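Local coordinates for periplasmic protein (Legionella pneumophila subsp. pneumophila, PDB 4FGQ) that probably works as a calcium-dependent periplasmic cysteine protease of the bacterial transglutaminase-like family, at residues E11-L16 against K26-W31; G32-S37 against N51-Q56; K44-K49 against V98-P103; V76-D81 against A90-F95. All coordinates share one frame; numbering follows the deposited sequence. Where two conformers were deposited one is given.

Contact 1 (E11-L16 against K26-W31)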
# COMPACT_ATOMS: atom_id res chain seq x y z
N GLU A 11 -16.81 8.51 2.72
CA GLU A 11 -18.03 8.86 2.01
C GLU A 11 -18.00 8.36 0.56
O GLU A 11 -19.01 7.84 0.07
CB GLU A 11 -18.29 10.37 2.09
CG GLU A 11 -18.56 10.88 3.52
CD GLU A 11 -17.31 10.90 4.39
OE1 GLU A 11 -16.21 11.14 3.85
OE2 GLU A 11 -17.43 10.67 5.61
N LYS A 12 -16.86 8.50 -0.11
CA LYS A 12 -16.72 8.00 -1.48
C LYS A 12 -16.81 6.48 -1.49
O LYS A 12 -17.40 5.88 -2.39
CB LYS A 12 -15.39 8.44 -2.11
CG LYS A 12 -15.29 9.93 -2.45
CD LYS A 12 -14.12 10.20 -3.41
CE LYS A 12 -14.14 11.65 -3.90
NZ LYS A 12 -13.51 11.81 -5.24
N ILE A 13 -16.24 5.87 -0.46
CA ILE A 13 -16.24 4.41 -0.34
C ILE A 13 -17.65 3.84 -0.13
O ILE A 13 -18.02 2.84 -0.75
CB ILE A 13 -15.32 3.95 0.79
CG1 ILE A 13 -13.86 4.25 0.43
CG2 ILE A 13 -15.48 2.47 1.05
CD1 ILE A 13 -12.89 3.93 1.54
N GLN A 14 -18.44 4.48 0.73
CA GLN A 14 -19.80 4.02 0.99
C GLN A 14 -20.67 4.07 -0.25
O GLN A 14 -21.57 3.25 -0.42
CB GLN A 14 -20.44 4.85 2.11
CG GLN A 14 -19.92 4.54 3.50
CD GLN A 14 -20.36 5.57 4.53
OE1 GLN A 14 -20.86 6.64 4.17
NE2 GLN A 14 -20.18 5.26 5.80
N LYS A 15 -20.40 5.02 -1.13
CA LYS A 15 -21.17 5.15 -2.36
C LYS A 15 -20.72 4.14 -3.40
O LYS A 15 -21.52 3.65 -4.19
CB LYS A 15 -21.07 6.58 -2.91
CG LYS A 15 -21.67 7.61 -1.96
CD LYS A 15 -21.43 9.03 -2.43
CE LYS A 15 -21.85 10.02 -1.36
NZ LYS A 15 -21.17 11.34 -1.51
N LEU A 16 -19.43 3.82 -3.39
CA LEU A 16 -18.92 2.77 -4.25
C LEU A 16 -19.56 1.44 -3.86
O LEU A 16 -19.99 0.68 -4.72
CB LEU A 16 -17.39 2.68 -4.15
CG LEU A 16 -16.61 3.55 -5.13
CD1 LEU A 16 -15.18 3.76 -4.66
CD2 LEU A 16 -16.63 2.92 -6.51
N LYS A 26 -19.54 -5.95 0.21
CA LYS A 26 -19.06 -6.15 1.58
C LYS A 26 -17.62 -5.70 1.78
O LYS A 26 -17.27 -5.22 2.85
CB LYS A 26 -19.19 -7.62 2.00
CG LYS A 26 -20.62 -8.07 2.23
CD LYS A 26 -20.65 -9.48 2.80
CE LYS A 26 -22.03 -9.83 3.31
NZ LYS A 26 -23.09 -9.33 2.40
N ARG A 27 -16.77 -5.88 0.77
CA ARG A 27 -15.38 -5.45 0.88
C ARG A 27 -15.26 -3.93 0.96
O ARG A 27 -14.46 -3.40 1.73
CB ARG A 27 -14.51 -6.01 -0.26
CG ARG A 27 -14.24 -7.51 -0.14
CD ARG A 27 -13.10 -7.99 -1.05
NE ARG A 27 -13.33 -7.76 -2.49
CZ ARG A 27 -14.04 -8.56 -3.28
NH1 ARG A 27 -14.63 -9.65 -2.80
NH2 ARG A 27 -14.16 -8.26 -4.57
N PHE A 28 -16.04 -3.23 0.14
CA PHE A 28 -16.05 -1.77 0.19
C PHE A 28 -16.51 -1.28 1.55
O PHE A 28 -15.87 -0.42 2.17
CB PHE A 28 -16.91 -1.17 -0.93
CG PHE A 28 -16.21 -1.06 -2.26
CD1 PHE A 28 -15.20 -0.13 -2.45
CD2 PHE A 28 -16.54 -1.90 -3.31
CE1 PHE A 28 -14.54 -0.02 -3.67
CE2 PHE A 28 -15.89 -1.80 -4.53
CZ PHE A 28 -14.89 -0.87 -4.71
N THR A 29 -17.60 -1.84 2.04
CA THR A 29 -18.13 -1.43 3.35
C THR A 29 -17.12 -1.69 4.46
O THR A 29 -16.95 -0.87 5.37
CB THR A 29 -19.45 -2.16 3.66
OG1 THR A 29 -20.44 -1.75 2.70
CG2 THR A 29 -19.94 -1.81 5.06
N ALA A 30 -16.43 -2.83 4.37
CA ALA A 30 -15.42 -3.18 5.36
C ALA A 30 -14.23 -2.23 5.34
O ALA A 30 -13.68 -1.89 6.39
CB ALA A 30 -14.96 -4.62 5.14
N TRP A 31 -13.83 -1.81 4.14
CA TRP A 31 -12.74 -0.85 3.96
C TRP A 31 -13.13 0.50 4.58
O TRP A 31 -12.33 1.11 5.30
CB TRP A 31 -12.49 -0.69 2.46
CG TRP A 31 -11.34 0.18 2.08
CD1 TRP A 31 -10.25 0.51 2.82
CD2 TRP A 31 -11.19 0.84 0.82
NE1 TRP A 31 -9.41 1.34 2.10
CE2 TRP A 31 -9.97 1.56 0.87
CE3 TRP A 31 -11.96 0.90 -0.35
CZ2 TRP A 31 -9.51 2.32 -0.21
CZ3 TRP A 31 -11.50 1.66 -1.41
CH2 TRP A 31 -10.29 2.35 -1.33

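Contact 2 (G32-S37 against N51-Q56)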
# COMPACT_ATOMS: atom_id res chain seq x y z
N GLY A 32 -14.34 0.95 4.30
CA GLY A 32 -14.84 2.19 4.88
C GLY A 32 -14.92 2.11 6.39
O GLY A 32 -14.53 3.05 7.09
N ASN A 33 -15.43 0.99 6.91
CA ASN A 33 -15.52 0.81 8.36
C ASN A 33 -14.12 0.80 9.00
O ASN A 33 -13.93 1.34 10.08
CB ASN A 33 -16.31 -0.44 8.72
CG ASN A 33 -17.79 -0.32 8.40
OD1 ASN A 33 -18.31 0.78 8.20
ND2 ASN A 33 -18.48 -1.46 8.35
N LEU A 34 -13.15 0.18 8.31
CA LEU A 34 -11.76 0.17 8.78
C LEU A 34 -11.24 1.59 8.95
O LEU A 34 -10.70 1.95 10.01
CB LEU A 34 -10.87 -0.59 7.79
CG LEU A 34 -9.36 -0.56 8.06
CD1 LEU A 34 -9.00 -1.53 9.17
CD2 LEU A 34 -8.57 -0.89 6.80
N ILE A 35 -11.41 2.40 7.91
CA ILE A 35 -10.93 3.78 7.96
C ILE A 35 -11.59 4.55 9.09
O ILE A 35 -10.91 5.21 9.87
CB ILE A 35 -11.12 4.51 6.61
CG1 ILE A 35 -10.19 3.91 5.56
CG2 ILE A 35 -10.82 6.00 6.77
CD1 ILE A 35 -10.51 4.32 4.14
N ASP A 36 -12.92 4.44 9.21
CA ASP A 36 -13.63 5.12 10.29
C ASP A 36 -13.12 4.70 11.67
O ASP A 36 -12.97 5.53 12.57
CB ASP A 36 -15.13 4.86 10.20
CG ASP A 36 -15.87 5.94 9.42
OD1 ASP A 36 -15.30 7.04 9.25
OD2 ASP A 36 -17.02 5.69 9.00
N SER A 37 -12.86 3.40 11.82
CA SER A 37 -12.50 2.82 13.11
C SER A 37 -11.09 3.19 13.55
O SER A 37 -10.78 3.16 14.74
CB SER A 37 -12.64 1.29 13.08
OG SER A 37 -11.53 0.67 12.46
N ASN A 51 -2.31 -2.91 7.93
CA ASN A 51 -1.46 -4.00 7.42
C ASN A 51 -2.20 -5.34 7.43
O ASN A 51 -2.28 -6.03 6.41
CB ASN A 51 -0.17 -4.09 8.24
CG ASN A 51 0.94 -4.84 7.53
OD1 ASN A 51 1.18 -4.63 6.33
ND2 ASN A 51 1.63 -5.71 8.26
N SER A 52 -2.76 -5.70 8.58
CA SER A 52 -3.43 -7.00 8.73
C SER A 52 -4.73 -7.10 7.93
O SER A 52 -5.06 -8.18 7.40
CB SER A 52 -3.65 -7.34 10.22
OG SER A 52 -4.58 -6.45 10.84
N PHE A 53 -5.46 -5.99 7.83
CA PHE A 53 -6.70 -5.98 7.04
C PHE A 53 -6.39 -6.34 5.60
O PHE A 53 -7.03 -7.23 5.03
CB PHE A 53 -7.38 -4.60 7.08
CG PHE A 53 -8.68 -4.56 6.30
CD1 PHE A 53 -9.86 -5.00 6.87
CD2 PHE A 53 -8.71 -4.06 5.01
CE1 PHE A 53 -11.05 -4.96 6.15
CE2 PHE A 53 -9.90 -4.02 4.29
CZ PHE A 53 -11.07 -4.47 4.86
N PHE A 54 -5.42 -5.66 5.01
CA PHE A 54 -5.15 -5.92 3.60
C PHE A 54 -4.38 -7.21 3.36
O PHE A 54 -4.49 -7.78 2.29
CB PHE A 54 -4.50 -4.70 2.94
CG PHE A 54 -5.48 -3.60 2.73
CD1 PHE A 54 -6.56 -3.80 1.90
CD2 PHE A 54 -5.38 -2.41 3.44
CE1 PHE A 54 -7.52 -2.81 1.72
CE2 PHE A 54 -6.35 -1.41 3.26
CZ PHE A 54 -7.41 -1.62 2.39
N ASN A 55 -3.65 -7.69 4.37
CA ASN A 55 -2.87 -8.91 4.15
C ASN A 55 -3.70 -10.17 3.97
O ASN A 55 -3.17 -11.19 3.53
CB ASN A 55 -1.80 -9.11 5.23
CG ASN A 55 -0.55 -8.32 4.94
OD1 ASN A 55 -0.36 -7.85 3.82
ND2 ASN A 55 0.30 -8.16 5.95
N GLN A 56 -4.99 -10.07 4.27
CA GLN A 56 -5.96 -11.16 4.10
C GLN A 56 -6.45 -11.32 2.66
O GLN A 56 -7.13 -12.29 2.36
CB GLN A 56 -7.22 -10.90 4.96
CG GLN A 56 -8.20 -9.92 4.25
CD GLN A 56 -9.53 -9.76 4.92
OE1 GLN A 56 -10.32 -10.71 5.00
NE2 GLN A 56 -9.82 -8.55 5.37

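Contact 3 (K44-K49 against V98-P103)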
# COMPACT_ATOMS: atom_id res chain seq x y z
N LYS A 44 0.73 3.15 15.98
CA LYS A 44 1.14 1.75 15.90
C LYS A 44 -0.05 0.85 15.56
O LYS A 44 0.06 -0.08 14.75
CB LYS A 44 1.78 1.31 17.21
CG LYS A 44 1.98 -0.17 17.32
CD LYS A 44 3.31 -0.58 16.75
CE LYS A 44 4.20 -1.10 17.87
NZ LYS A 44 3.60 -2.28 18.56
N ILE A 45 -1.20 1.15 16.16
CA ILE A 45 -2.43 0.40 15.90
C ILE A 45 -2.93 0.64 14.48
O ILE A 45 -3.39 -0.27 13.80
CB ILE A 45 -3.54 0.79 16.92
CG1 ILE A 45 -3.15 0.35 18.33
CG2 ILE A 45 -4.89 0.19 16.52
CD1 ILE A 45 -3.01 -1.16 18.52
N GLN A 46 -2.82 1.89 14.02
CA GLN A 46 -3.22 2.20 12.66
C GLN A 46 -2.39 1.41 11.67
O GLN A 46 -2.94 0.83 10.73
CB GLN A 46 -3.09 3.71 12.39
CG GLN A 46 -4.02 4.56 13.27
CD GLN A 46 -3.77 6.04 13.05
OE1 GLN A 46 -2.63 6.46 12.87
NE2 GLN A 46 -4.84 6.84 13.05
N LEU A 47 -1.07 1.39 11.88
CA LEU A 47 -0.18 0.62 11.00
C LEU A 47 -0.52 -0.87 11.02
O LEU A 47 -0.66 -1.53 9.97
CB LEU A 47 1.28 0.82 11.41
CG LEU A 47 1.85 2.23 11.24
CD1 LEU A 47 3.21 2.38 11.92
CD2 LEU A 47 2.00 2.54 9.75
N GLU A 48 -0.68 -1.40 12.22
CA GLU A 48 -0.93 -2.84 12.38
C GLU A 48 -2.24 -3.28 11.75
O GLU A 48 -2.30 -4.31 11.07
CB GLU A 48 -0.90 -3.21 13.85
CG GLU A 48 0.49 -3.21 14.45
CD GLU A 48 0.49 -3.57 15.92
OE1 GLU A 48 -0.61 -3.65 16.52
OE2 GLU A 48 1.59 -3.75 16.47
N LYS A 49 -3.29 -2.51 11.96
CA LYS A 49 -4.61 -2.92 11.49
C LYS A 49 -4.81 -2.69 9.99
O LYS A 49 -5.47 -3.48 9.32
CB LYS A 49 -5.72 -2.29 12.34
CG LYS A 49 -5.73 -2.87 13.75
CD LYS A 49 -6.88 -2.32 14.59
CE LYS A 49 -6.83 -2.91 16.00
NZ LYS A 49 -7.91 -2.38 16.90
N VAL A 98 -2.97 7.08 4.86
CA VAL A 98 -3.12 8.52 4.70
C VAL A 98 -4.55 8.92 5.09
O VAL A 98 -4.76 9.91 5.80
CB VAL A 98 -2.77 8.98 3.26
CG1 VAL A 98 -3.19 10.43 3.04
CG2 VAL A 98 -1.28 8.77 2.99
N ALA A 99 -5.52 8.11 4.67
CA ALA A 99 -6.93 8.38 4.98
C ALA A 99 -7.25 8.37 6.48
O ALA A 99 -8.15 9.09 6.92
CB ALA A 99 -7.85 7.40 4.23
N VAL A 100 -6.54 7.56 7.26
CA VAL A 100 -6.86 7.48 8.69
C VAL A 100 -6.08 8.50 9.49
O VAL A 100 -6.31 8.68 10.69
CB VAL A 100 -6.69 6.06 9.30
CG1 VAL A 100 -7.45 5.01 8.49
CG2 VAL A 100 -5.24 5.69 9.41
N GLY A 101 -5.15 9.18 8.82
CA GLY A 101 -4.44 10.28 9.45
C GLY A 101 -2.94 10.15 9.66
O GLY A 101 -2.34 11.06 10.21
N VAL A 102 -2.33 9.05 9.22
CA VAL A 102 -0.87 9.01 9.22
C VAL A 102 -0.37 10.00 8.17
O VAL A 102 -0.80 9.93 7.01
CB VAL A 102 -0.35 7.60 8.89
CG1 VAL A 102 1.17 7.59 8.87
CG2 VAL A 102 -0.88 6.59 9.91
N PRO A 103 0.51 10.94 8.56
CA PRO A 103 1.01 11.93 7.59
C PRO A 103 1.68 11.26 6.40
O PRO A 103 2.48 10.34 6.59
CB PRO A 103 2.02 12.73 8.41
CG PRO A 103 1.51 12.62 9.82
CD PRO A 103 1.04 11.19 9.91

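Contact 4 (V76-D81 against A90-F95)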
# COMPACT_ATOMS: atom_id res chain seq x y z
N VAL A 76 -9.32 1.26 -5.46
CA VAL A 76 -10.62 0.75 -5.87
C VAL A 76 -10.51 -0.53 -6.71
O VAL A 76 -11.29 -1.47 -6.54
CB VAL A 76 -11.44 1.83 -6.60
CG1 VAL A 76 -12.70 1.24 -7.22
CG2 VAL A 76 -11.81 2.96 -5.63
N GLU A 77 -9.53 -0.57 -7.61
CA GLU A 77 -9.33 -1.75 -8.44
C GLU A 77 -8.92 -2.96 -7.60
O GLU A 77 -9.35 -4.09 -7.87
CB GLU A 77 -8.29 -1.48 -9.53
CG GLU A 77 -8.77 -0.53 -10.62
CD GLU A 77 -7.66 -0.16 -11.59
OE1 GLU A 77 -6.65 0.40 -11.13
OE2 GLU A 77 -7.79 -0.47 -12.79
N PHE A 78 -8.09 -2.72 -6.60
CA PHE A 78 -7.68 -3.76 -5.66
C PHE A 78 -8.93 -4.34 -4.97
O PHE A 78 -9.10 -5.56 -4.88
CB PHE A 78 -6.73 -3.17 -4.62
CG PHE A 78 -6.12 -4.18 -3.67
CD1 PHE A 78 -6.78 -4.54 -2.51
CD2 PHE A 78 -4.87 -4.72 -3.93
CE1 PHE A 78 -6.21 -5.45 -1.62
CE2 PHE A 78 -4.30 -5.63 -3.04
CZ PHE A 78 -4.97 -6.00 -1.89
N ILE A 79 -9.80 -3.47 -4.48
CA ILE A 79 -11.02 -3.93 -3.80
C ILE A 79 -11.96 -4.70 -4.74
O ILE A 79 -12.47 -5.77 -4.37
CB ILE A 79 -11.78 -2.75 -3.16
CG1 ILE A 79 -10.93 -2.08 -2.08
CG2 ILE A 79 -13.11 -3.22 -2.57
CD1 ILE A 79 -10.71 -2.94 -0.82
N VAL A 80 -12.18 -4.18 -5.94
CA VAL A 80 -13.02 -4.87 -6.92
C VAL A 80 -12.48 -6.25 -7.25
O VAL A 80 -13.23 -7.23 -7.30
CB VAL A 80 -13.20 -4.03 -8.20
CG1 VAL A 80 -13.85 -4.85 -9.31
CG2 VAL A 80 -14.03 -2.79 -7.91
N ASP A 81 -11.17 -6.35 -7.44
CA ASP A 81 -10.55 -7.61 -7.83
C ASP A 81 -10.39 -8.58 -6.67
O ASP A 81 -10.21 -9.79 -6.88
CB ASP A 81 -9.17 -7.36 -8.44
CG ASP A 81 -9.24 -6.66 -9.79
OD1 ASP A 81 -10.36 -6.49 -10.31
OD2 ASP A 81 -8.17 -6.30 -10.32
N ALA A 90 0.88 -2.75 -1.32
CA ALA A 90 1.56 -1.60 -0.72
C ALA A 90 0.82 -0.30 -1.03
O ALA A 90 0.72 0.59 -0.18
CB ALA A 90 3.01 -1.53 -1.19
N ILE A 91 0.30 -0.21 -2.25
CA ILE A 91 -0.43 0.99 -2.68
C ILE A 91 -1.71 1.23 -1.89
O ILE A 91 -1.95 2.34 -1.41
CB ILE A 91 -0.70 0.94 -4.20
CG1 ILE A 91 0.62 1.10 -4.97
CG2 ILE A 91 -1.73 2.00 -4.59
CD1 ILE A 91 0.52 0.67 -6.44
N ILE A 92 -2.54 0.20 -1.71
CA ILE A 92 -3.77 0.39 -0.96
C ILE A 92 -3.50 0.63 0.52
O ILE A 92 -4.20 1.42 1.17
CB ILE A 92 -4.84 -0.71 -1.23
CG1 ILE A 92 -6.16 -0.32 -0.56
CG2 ILE A 92 -4.37 -2.07 -0.75
CD1 ILE A 92 -7.39 -1.03 -1.13
N LYS A 93 -2.47 -0.01 1.07
CA LYS A 93 -2.09 0.26 2.45
C LYS A 93 -1.69 1.72 2.63
O LYS A 93 -2.07 2.36 3.61
CB LYS A 93 -0.94 -0.65 2.89
CG LYS A 93 -1.37 -2.10 3.13
CD LYS A 93 -0.15 -2.96 3.45
CE LYS A 93 -0.49 -4.46 3.41
NZ LYS A 93 0.73 -5.27 3.70
N TYR A 94 -0.92 2.23 1.67
CA TYR A 94 -0.47 3.62 1.69
C TYR A 94 -1.67 4.57 1.71
O TYR A 94 -1.79 5.41 2.60
CB TYR A 94 0.45 3.92 0.50
CG TYR A 94 0.65 5.41 0.27
CD1 TYR A 94 1.51 6.15 1.07
CD2 TYR A 94 -0.05 6.08 -0.73
CE1 TYR A 94 1.69 7.53 0.86
CE2 TYR A 94 0.10 7.43 -0.94
CZ TYR A 94 0.97 8.16 -0.14
OH TYR A 94 1.11 9.51 -0.37
N PHE A 95 -2.56 4.46 0.73
CA PHE A 95 -3.68 5.40 0.65
C PHE A 95 -4.59 5.29 1.86
O PHE A 95 -5.14 6.29 2.34
CB PHE A 95 -4.45 5.24 -0.66
CG PHE A 95 -3.79 5.91 -1.82
CD1 PHE A 95 -3.72 7.30 -1.88
CD2 PHE A 95 -3.21 5.17 -2.85
CE1 PHE A 95 -3.10 7.94 -2.95
CE2 PHE A 95 -2.59 5.80 -3.92
CZ PHE A 95 -2.53 7.19 -3.97

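Contact 1 (E11-L16 against K26-W31)
One face of the W31 indole is taken by I13: the CD1 methyl sits over the centre of the six-membered ring, 3.6 Å from its centroid and only 14° off the normal, a CH-pi contact. The edge of the same indole meets CD1 of F28, from its own helix. On the F28 ring, L16 lays its CB over one face, displaced toward the rim, with CB 3.9 Å from F28 CD1, while CG2 of I13 stands at the edge. The two branches of I13 thus part, CD1 to the indole and CG2 to the backbone and ring edge of F28. Its CG1-CD1 arm is extended (chi2 175°) and crosses the indole at about a right angle. CG2 presses to 3.1 Å from the carbonyl O of F28, a tight spot.

The arrangement is an antiparallel helical hairpin, helix 10-17 folding back on helix 22-38, with local axes 8.4 Å apart and N-to-C directions 164° from each other. I13 and F28 mark the closest backbone approach, their CA atoms 6.2 Å apart. Helix 75-81 packs against both helices, V76 touching L16 and I79 touching both aromatic residues. The buried indole nitrogen of W31 is satisfied by T96 OG1, while F54 meets the W31 ring edge-to-face, and Y20 lies against F28.

Contact 2 (G32-S37 against N51-Q56)
L34 reaches across to F53 from helix 22-38, joining it to helix 43-55, the next helix in the helical half of what is probably a papain-like, transglutaminase-like fold. Its CB already points at the partner helix, and CG, anti to the backbone N (chi1 173°), carries the branch further that way, so that the two methyls do the touching. CD1 comes alongside the root of the phenylalanine, 4.1 Å from F53 CB. CD2 goes over the ring itself: it lies 3.6 Å from F53 CD2 and 4.0 Å from the ring centroid, in a CH-pi contact that is off-centre, 29° from the normal. The same methyl is also 4.2 Å from F54 CE2, and so fills the angle between two successive aromatic side chains.

Those two rings brace each other. F53 CD2 stands over the centre of the F54 ring, and F54 CE1 in turn lies at the F53 edge. F54 runs inward, touching I92 and T96 of helix 86-100; its side chain is about 9 Å from that of D88, one of the calcium ligands of this protein. F53 remains nearer the surface. Helix 22-38 adds a bond of its own, with S37 OG donating to the carbonyl O of L34 at 2.9 Å. On the F53 face opposite L34 lies the amide of Q56, whose NE2 turns back to donate to the carbonyl O of F53 at 3.1 Å, with an N-H...O angle of 147°.

Contact 3 (K44-K49 against V98-P103)
Q46 fills the tight part of this contact, its carboxamide lying across V100 and V102, both on one side of its plane. The side chain leaves helix 43-55 toward the 98-103 segment and stays extended beyond CG (chi2 175°), running antiparallel to the side chains of both valines. OE1 lies 3.4 Å from V102 CG2. The flat end of the amide also rests on V100, whose CG2 is 3.9 Å from Q46 CD and 3.8 Å from Q46 NE2. That methyl takes the crowded position between backbone N and carbonyl carbon (chi1 -53°), which turns it at the glutamine. The buried NE2 donates to the carbonyl O of L38, at the end of helix 22-38, and this bond would help to fix the rotation of the amide.

The two valines flank G101, the glycine of a Schellman motif that ends helix 86-100. G101 returns its N to V98 O at 3.1 Å and has a positive phi of 117°, backbone angles that suit a residue without a side chain. The chain therefore turns sharply between V100 and V102, and both valines end up facing Q46.

L47 stays 5.0 Å from the 98-103 segment and packs instead on L97 and F126, as V102 does too; F126 lies on strand 119-126, which ties the helix end to the large antiparallel sheet. On the solvent side of helix 43-55 the contact gives way to charge: exposed K44 forms a salt bridge with E48, NZ to OE2 at 3.3 Å, with NZ approaching OE2 from above the carboxylate plane.

Contact 4 (V76-D81 against A90-F95)
F78 of helix 75-81 and I92 of helix 86-100 mark the nearest backbone approach, with CA atoms 7.4 Å apart and both CB atoms directed at the other helix. The side chains then cross at about a right angle. I92 lays its CG2 methyl over the centre of the F78 ring, 3.8 Å from the centroid and just 8° off the normal, an almost perpendicular CH-pi contact. Its other branch, with CG1 anti to the backbone N (chi1 -172°), carries CD1 into the angle between F78 and I79: it lies 3.8 Å from F78 CD1 and equally 3.8 Å from I79 CG1. One isoleucine therefore covers one face of a ring with one methyl and wedges between two side chains with the other.

Between the helices run strand 83-84 and D85; E87 and D88 lie in the first turn of helix 86-100, and all three are calcium-site residues. Helix 86-100 probably corresponds to the central helix of the papain-like fold shared by this clan. The F78 side chain lies about 4 Å from that of D88, and its ring meets F89 edge-to-face. F54 also touches I79, extending the apolar cluster to helix 43-55.

Polar groups work outside this apolar centre: E77 OE2 pairs with the hydroxyl of Y71, a residue of the calcium site, and K93 NZ is bound by N51 and N55. Only apolar and CH-pi contacts join the two segments, so the fit depends on shape, close beside D88 of the calcium site.

Contact 4 lies nearest the centre of the chain and contact 1 farthest from it, though the latter is also largely buried; contact 2 is the most exposed of the four, with two of its three touching residues partly accessible. Helix 22-38 serves contacts 1 and 2, helix 43-55 contacts 2 and 3, and helix 86-100 contacts 3 and 4. Aliphatic carbon on aromatic ring dominates contacts 1, 2 and 4, whereas contact 3, at a helix terminus away from the calcium site, relies on an amide against valines. The apolar cores merge: I13 touches I35, A30 meets F53, and I35 packs on V100. Polar bonds stitch their margins, R27 NE to I79 O between contacts 1 and 4.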